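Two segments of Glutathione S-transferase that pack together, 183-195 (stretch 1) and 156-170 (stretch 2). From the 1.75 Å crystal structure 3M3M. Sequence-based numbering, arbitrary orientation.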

# COMPACT_ATOMS: atom_id res chain seq x y z
N GLY A 183 -15.08 8.00 -9.23
CA GLY A 183 -14.50 8.84 -8.21
C GLY A 183 -13.11 8.30 -7.84
O GLY A 183 -12.19 9.09 -7.59
N ILE A 184 -13.00 6.97 -7.72
CA ILE A 184 -11.62 6.35 -7.52
C ILE A 184 -10.65 6.72 -8.66
O ILE A 184 -9.53 7.15 -8.42
CB ILE A 184 -11.68 4.87 -7.32
CG1 ILE A 184 -12.49 4.62 -6.00
CG2 ILE A 184 -10.23 4.23 -7.19
CD1 ILE A 184 -12.60 3.06 -5.64
N GLN A 185 -11.13 6.62 -9.90
CA GLN A 185 -10.24 6.94 -11.02
C GLN A 185 -9.79 8.39 -10.95
O GLN A 185 -8.60 8.68 -11.18
CB GLN A 185 -10.94 6.57 -12.36
CG GLN A 185 -11.24 5.14 -12.57
CD GLN A 185 -11.97 4.95 -13.94
OE1 GLN A 185 -12.98 5.63 -14.22
NE2 GLN A 185 -11.50 3.98 -14.73
N ALA A 186 -10.66 9.34 -10.58
CA ALA A 186 -10.25 10.75 -10.57
C ALA A 186 -9.28 11.00 -9.40
O ALA A 186 -8.37 11.78 -9.46
CB ALA A 186 -11.51 11.69 -10.42
N TRP A 187 -9.50 10.27 -8.29
CA TRP A 187 -8.52 10.33 -7.18
C TRP A 187 -7.15 9.75 -7.57
O TRP A 187 -6.07 10.33 -7.20
CB TRP A 187 -9.15 9.59 -6.00
CG TRP A 187 -8.23 9.22 -4.86
CD1 TRP A 187 -7.83 9.96 -3.81
CD2 TRP A 187 -7.71 7.90 -4.66
NE1 TRP A 187 -7.00 9.18 -2.95
CE2 TRP A 187 -6.97 7.90 -3.43
CE3 TRP A 187 -7.83 6.72 -5.42
CZ2 TRP A 187 -6.29 6.73 -2.91
CZ3 TRP A 187 -7.16 5.52 -4.91
CH2 TRP A 187 -6.42 5.57 -3.66
N MSE A 188 -7.13 8.61 -8.30
CA MSE A 188 -5.86 8.02 -8.73
C MSE A 188 -5.16 9.11 -9.59
O MSE A 188 -3.96 9.27 -9.52
CB MSE A 188 -6.09 6.83 -9.62
CG MSE A 188 -6.41 5.66 -8.74
SE MSE A 188 -7.02 4.05 -9.68
CE MSE A 188 -5.69 3.84 -11.21
N GLN A 189 -5.91 9.71 -10.51
CA GLN A 189 -5.33 10.89 -11.25
C GLN A 189 -4.70 12.01 -10.43
O GLN A 189 -3.59 12.45 -10.76
CB GLN A 189 -6.38 11.44 -12.24
CG GLN A 189 -6.11 10.91 -13.55
CD GLN A 189 -5.04 11.78 -14.09
OE1 GLN A 189 -4.98 12.97 -13.70
NE2 GLN A 189 -4.16 11.23 -14.92
N ARG A 190 -5.34 12.43 -9.33
CA ARG A 190 -4.81 13.41 -8.42
C ARG A 190 -3.53 12.93 -7.72
O ARG A 190 -2.59 13.67 -7.60
CB ARG A 190 -5.83 13.81 -7.32
CG ARG A 190 -7.00 14.49 -7.95
CD ARG A 190 -7.73 15.37 -6.93
NE ARG A 190 -8.64 14.46 -6.42
CZ ARG A 190 -9.82 14.09 -6.92
NH1 ARG A 190 -10.47 14.63 -7.96
NH2 ARG A 190 -10.37 13.13 -6.28
N VAL A 191 -3.53 11.69 -7.24
CA VAL A 191 -2.35 11.14 -6.62
C VAL A 191 -1.19 11.18 -7.58
O VAL A 191 -0.12 11.67 -7.27
CB VAL A 191 -2.65 9.67 -6.13
CG1 VAL A 191 -1.31 8.96 -5.70
CG2 VAL A 191 -3.71 9.80 -4.93
N GLN A 192 -1.44 10.65 -8.75
CA GLN A 192 -0.42 10.53 -9.80
C GLN A 192 0.08 11.88 -10.33
O GLN A 192 1.16 11.93 -10.94
CB GLN A 192 -1.07 9.82 -11.01
CG GLN A 192 -1.09 8.39 -10.88
CD GLN A 192 -2.13 7.81 -11.80
OE1 GLN A 192 -2.47 8.49 -12.80
NE2 GLN A 192 -2.65 6.56 -11.50
N SER A 193 -0.66 12.95 -10.06
CA SER A 193 -0.27 14.27 -10.49
C SER A 193 0.68 14.96 -9.53
O SER A 193 1.18 16.07 -9.83
CB SER A 193 -1.53 15.14 -10.72
OG SER A 193 -2.04 15.65 -9.49
N HIS A 194 0.96 14.37 -8.38
CA HIS A 194 1.82 15.04 -7.49
C HIS A 194 3.21 15.15 -8.19
O HIS A 194 3.63 14.19 -8.88
CB HIS A 194 2.02 14.21 -6.19
CG HIS A 194 2.81 14.96 -5.17
ND1 HIS A 194 4.19 15.15 -5.27
CD2 HIS A 194 2.41 15.58 -4.04
CE1 HIS A 194 4.60 15.85 -4.23
NE2 HIS A 194 3.53 16.10 -3.45
N PRO A 195 3.86 16.32 -8.10
CA PRO A 195 5.06 16.48 -8.91
C PRO A 195 6.20 15.49 -8.56
O PRO A 195 7.07 15.25 -9.43
CB PRO A 195 5.43 17.94 -8.68
CG PRO A 195 4.79 18.30 -7.31
CD PRO A 195 3.46 17.54 -7.35
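Stretch 2, residues 156-170: HYSIADIALYAYTHV

Two aromatic side chains, one from each helix, interlock at the centre of this contact, and each turns a polar edge into a hydrogen bond with the opposing stretch. The side chain of Tyr 165 fits among Trp 187, Met 188, Val 191 and Gln 192, while Trp 187 in turn fits among Asp 161, Leu 164, Tyr 165 and Thr 168. Between them these two residues carry the largest shares of the 583 Å² buried by the two stretches.

Stretch 2 begins extended at His 156 and Tyr 157 and enters a helix that spans residues 159 to 168. Ser 158 occupies the N-cap position, its OG accepting from Ala 160 N at 3.1 Å; Asp 161 OD2 accepts from Ser 158 N at 2.9 Å, so the first turn is tied down from both directions. The helix runs across helix 183-192 at a signed crossing angle of -112°, well away from either parallel or antiparallel, and the axes come no closer than 11.0 Å. This spacing leaves room for large side chains between the backbones. Met 188 CA lies 6.8 Å from His 169 CA, and Val 191 CA lies 7.5 Å from Tyr 157 CA, so the beginning of stretch 2 lies near the C-terminal part of helix 183-192 and its end lies further back along that helix.

Trp 187, with chi1 in the t well, leaves its helix sideways, but its indole reaches stretch 2 edge-on. Trp 187 NE1 donates to Asp 161 OD1 at 2.9 Å, with an N-H...acceptor angle of 153°. Asp 161 thus uses one carboxylate oxygen across the contact and the other to bind the backbone at the start of its own helix. Farther round the indole edge, Trp 187 CH2 lies 3.5 Å from Tyr 165 N and 4.1 Å from Leu 164 CB. One turn earlier on stretch 1, Ile 184 CG2 meets Thr 168 CG2 at 3.6 Å; Thr 168 OG1 donates to Leu 164 O at 2.6 Å within its own helix.

Tyr 165 points toward stretch 1 with chi1 at 180°. Val 191 CG1 stands over one face of the Tyr 165 ring, 3.8 Å from its centroid and 15° off the normal, a CH-pi contact. At the ring edge, Gln 192 NE2 donates to Tyr 165 OH at 2.7 Å, so the hydroxyl at the tip of the ring accepts a hydrogen bond from stretch 1. The selenomethionine Met 188 brings CG to 3.8 Å from Tyr 165 CE1, and its CE reaches His 169 CA, also at 3.8 Å.

At the other end, Tyr 157 packs against Val 191, whose CG1 is 3.9 Å from Tyr 157 CZ. A water hydrogen-bonded to Tyr 157 OH at 2.7 Å donates to Val 191 O at 2.8 Å and so bridges the stretches. Beyond the helix, His 194 brings CD2 to 3.9 Å from Tyr 157 CD2, the ring planes inclined at 50°.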

# COMPACT_ATOMS: atom_id res chain seq x y z
N HIS A 156 -6.43 17.23 1.67
CA HIS A 156 -4.97 17.15 1.69
C HIS A 156 -4.59 15.65 1.46
O HIS A 156 -5.06 14.76 2.19
CB HIS A 156 -4.39 17.64 3.01
CG HIS A 156 -4.68 19.10 3.25
ND1 HIS A 156 -3.98 20.10 2.61
CD2 HIS A 156 -5.68 19.72 3.93
CE1 HIS A 156 -4.46 21.28 2.96
NE2 HIS A 156 -5.51 21.08 3.75
N TYR A 157 -3.72 15.45 0.46
CA TYR A 157 -3.10 14.14 0.21
C TYR A 157 -2.35 13.72 1.43
O TYR A 157 -1.57 14.52 2.03
CB TYR A 157 -2.14 14.37 -1.00
CG TYR A 157 -1.40 13.17 -1.52
CD1 TYR A 157 -1.96 11.87 -1.49
CD2 TYR A 157 -0.17 13.36 -2.18
CE1 TYR A 157 -1.22 10.79 -2.03
CE2 TYR A 157 0.57 12.29 -2.72
CZ TYR A 157 -0.01 11.02 -2.66
OH TYR A 157 0.69 9.98 -3.19
N SER A 158 -2.58 12.44 1.87
CA SER A 158 -1.97 11.97 3.14
C SER A 158 -1.55 10.51 2.96
O SER A 158 -1.81 9.87 1.91
CB SER A 158 -3.03 12.01 4.27
OG SER A 158 -4.03 11.01 4.07
N ILE A 159 -0.99 9.94 4.04
CA ILE A 159 -0.57 8.54 3.97
C ILE A 159 -1.78 7.61 3.95
O ILE A 159 -1.60 6.45 3.69
CB ILE A 159 0.36 8.15 5.19
CG1 ILE A 159 -0.29 8.48 6.57
CG2 ILE A 159 1.69 8.99 5.03
CD1 ILE A 159 0.71 8.08 7.76
N ALA A 160 -2.99 8.12 4.21
CA ALA A 160 -4.17 7.22 3.94
C ALA A 160 -4.31 7.00 2.44
O ALA A 160 -4.61 5.89 2.01
CB ALA A 160 -5.48 7.85 4.45
N ASP A 161 -4.16 8.05 1.64
CA ASP A 161 -4.25 7.86 0.16
C ASP A 161 -3.12 6.97 -0.32
O ASP A 161 -3.34 6.15 -1.17
CB ASP A 161 -4.12 9.27 -0.49
CG ASP A 161 -5.23 10.23 -0.00
OD1 ASP A 161 -6.43 10.02 -0.27
OD2 ASP A 161 -4.87 11.19 0.69
N ILE A 162 -1.90 7.23 0.16
CA ILE A 162 -0.73 6.42 -0.25
C ILE A 162 -1.04 4.92 0.10
O ILE A 162 -0.87 4.00 -0.77
CB ILE A 162 0.50 6.86 0.43
CG1 ILE A 162 0.91 8.30 -0.09
CG2 ILE A 162 1.65 5.82 0.15
CD1 ILE A 162 1.97 8.96 0.77
N ALA A 163 -1.50 4.68 1.31
CA ALA A 163 -1.81 3.27 1.72
C ALA A 163 -2.81 2.61 0.75
O ALA A 163 -2.69 1.41 0.39
CB ALA A 163 -2.33 3.30 3.18
N LEU A 164 -3.90 3.33 0.41
CA LEU A 164 -4.94 2.74 -0.47
C LEU A 164 -4.59 2.80 -1.97
O LEU A 164 -5.11 1.95 -2.75
CB LEU A 164 -6.32 3.38 -0.18
CG LEU A 164 -6.86 2.76 1.16
CD1 LEU A 164 -7.78 3.59 1.86
CD2 LEU A 164 -7.49 1.42 0.89
N TYR A 165 -3.72 3.74 -2.40
CA TYR A 165 -3.39 3.81 -3.81
C TYR A 165 -2.56 2.62 -4.22
O TYR A 165 -2.70 2.15 -5.36
CB TYR A 165 -2.57 5.08 -4.05
CG TYR A 165 -2.16 5.27 -5.50
CD1 TYR A 165 -3.10 5.82 -6.46
CD2 TYR A 165 -0.89 4.89 -5.91
CE1 TYR A 165 -2.73 5.95 -7.79
CE2 TYR A 165 -0.54 5.00 -7.30
CZ TYR A 165 -1.46 5.50 -8.17
OH TYR A 165 -1.08 5.61 -9.53
N ALA A 166 -1.72 2.13 -3.29
CA ALA A 166 -0.72 1.13 -3.68
C ALA A 166 -1.35 -0.09 -4.36
O ALA A 166 -0.87 -0.47 -5.44
CB ALA A 166 0.17 0.70 -2.45
N TYR A 167 -2.37 -0.72 -3.77
CA TYR A 167 -2.98 -1.79 -4.48
C TYR A 167 -4.17 -1.31 -5.33
O TYR A 167 -4.51 -2.00 -6.30
CB TYR A 167 -3.52 -2.85 -3.48
CG TYR A 167 -2.35 -3.73 -3.02
CD1 TYR A 167 -1.83 -4.72 -3.88
CD2 TYR A 167 -1.89 -3.62 -1.71
CE1 TYR A 167 -0.74 -5.56 -3.43
CE2 TYR A 167 -0.86 -4.48 -1.24
CZ TYR A 167 -0.31 -5.44 -2.09
OH TYR A 167 0.79 -6.24 -1.61
N THR A 168 -4.84 -0.25 -4.92
CA THR A 168 -6.02 0.08 -5.77
C THR A 168 -5.58 0.39 -7.23
O THR A 168 -6.27 0.01 -8.15
CB THR A 168 -6.81 1.25 -5.21
OG1 THR A 168 -7.25 0.95 -3.86
CG2 THR A 168 -8.11 1.52 -6.06
N HIS A 169 -4.48 1.08 -7.40
CA HIS A 169 -4.04 1.45 -8.75
C HIS A 169 -3.75 0.23 -9.66
O HIS A 169 -3.73 0.44 -10.89
CB HIS A 169 -2.86 2.47 -8.71
CG HIS A 169 -1.51 1.85 -8.80
ND1 HIS A 169 -0.93 1.13 -7.79
CD2 HIS A 169 -0.59 1.89 -9.81
CE1 HIS A 169 0.29 0.75 -8.14
NE2 HIS A 169 0.51 1.17 -9.39
N VAL A 170 -3.50 -0.98 -9.08
CA VAL A 170 -3.28 -2.21 -9.84
C VAL A 170 -4.45 -3.22 -9.61
O VAL A 170 -4.34 -4.42 -9.86
CB VAL A 170 -1.89 -2.86 -9.55
CG1 VAL A 170 -0.79 -1.96 -10.22
CG2 VAL A 170 -1.61 -2.98 -8.05
O HOH W 1 1.86 10.78 -5.43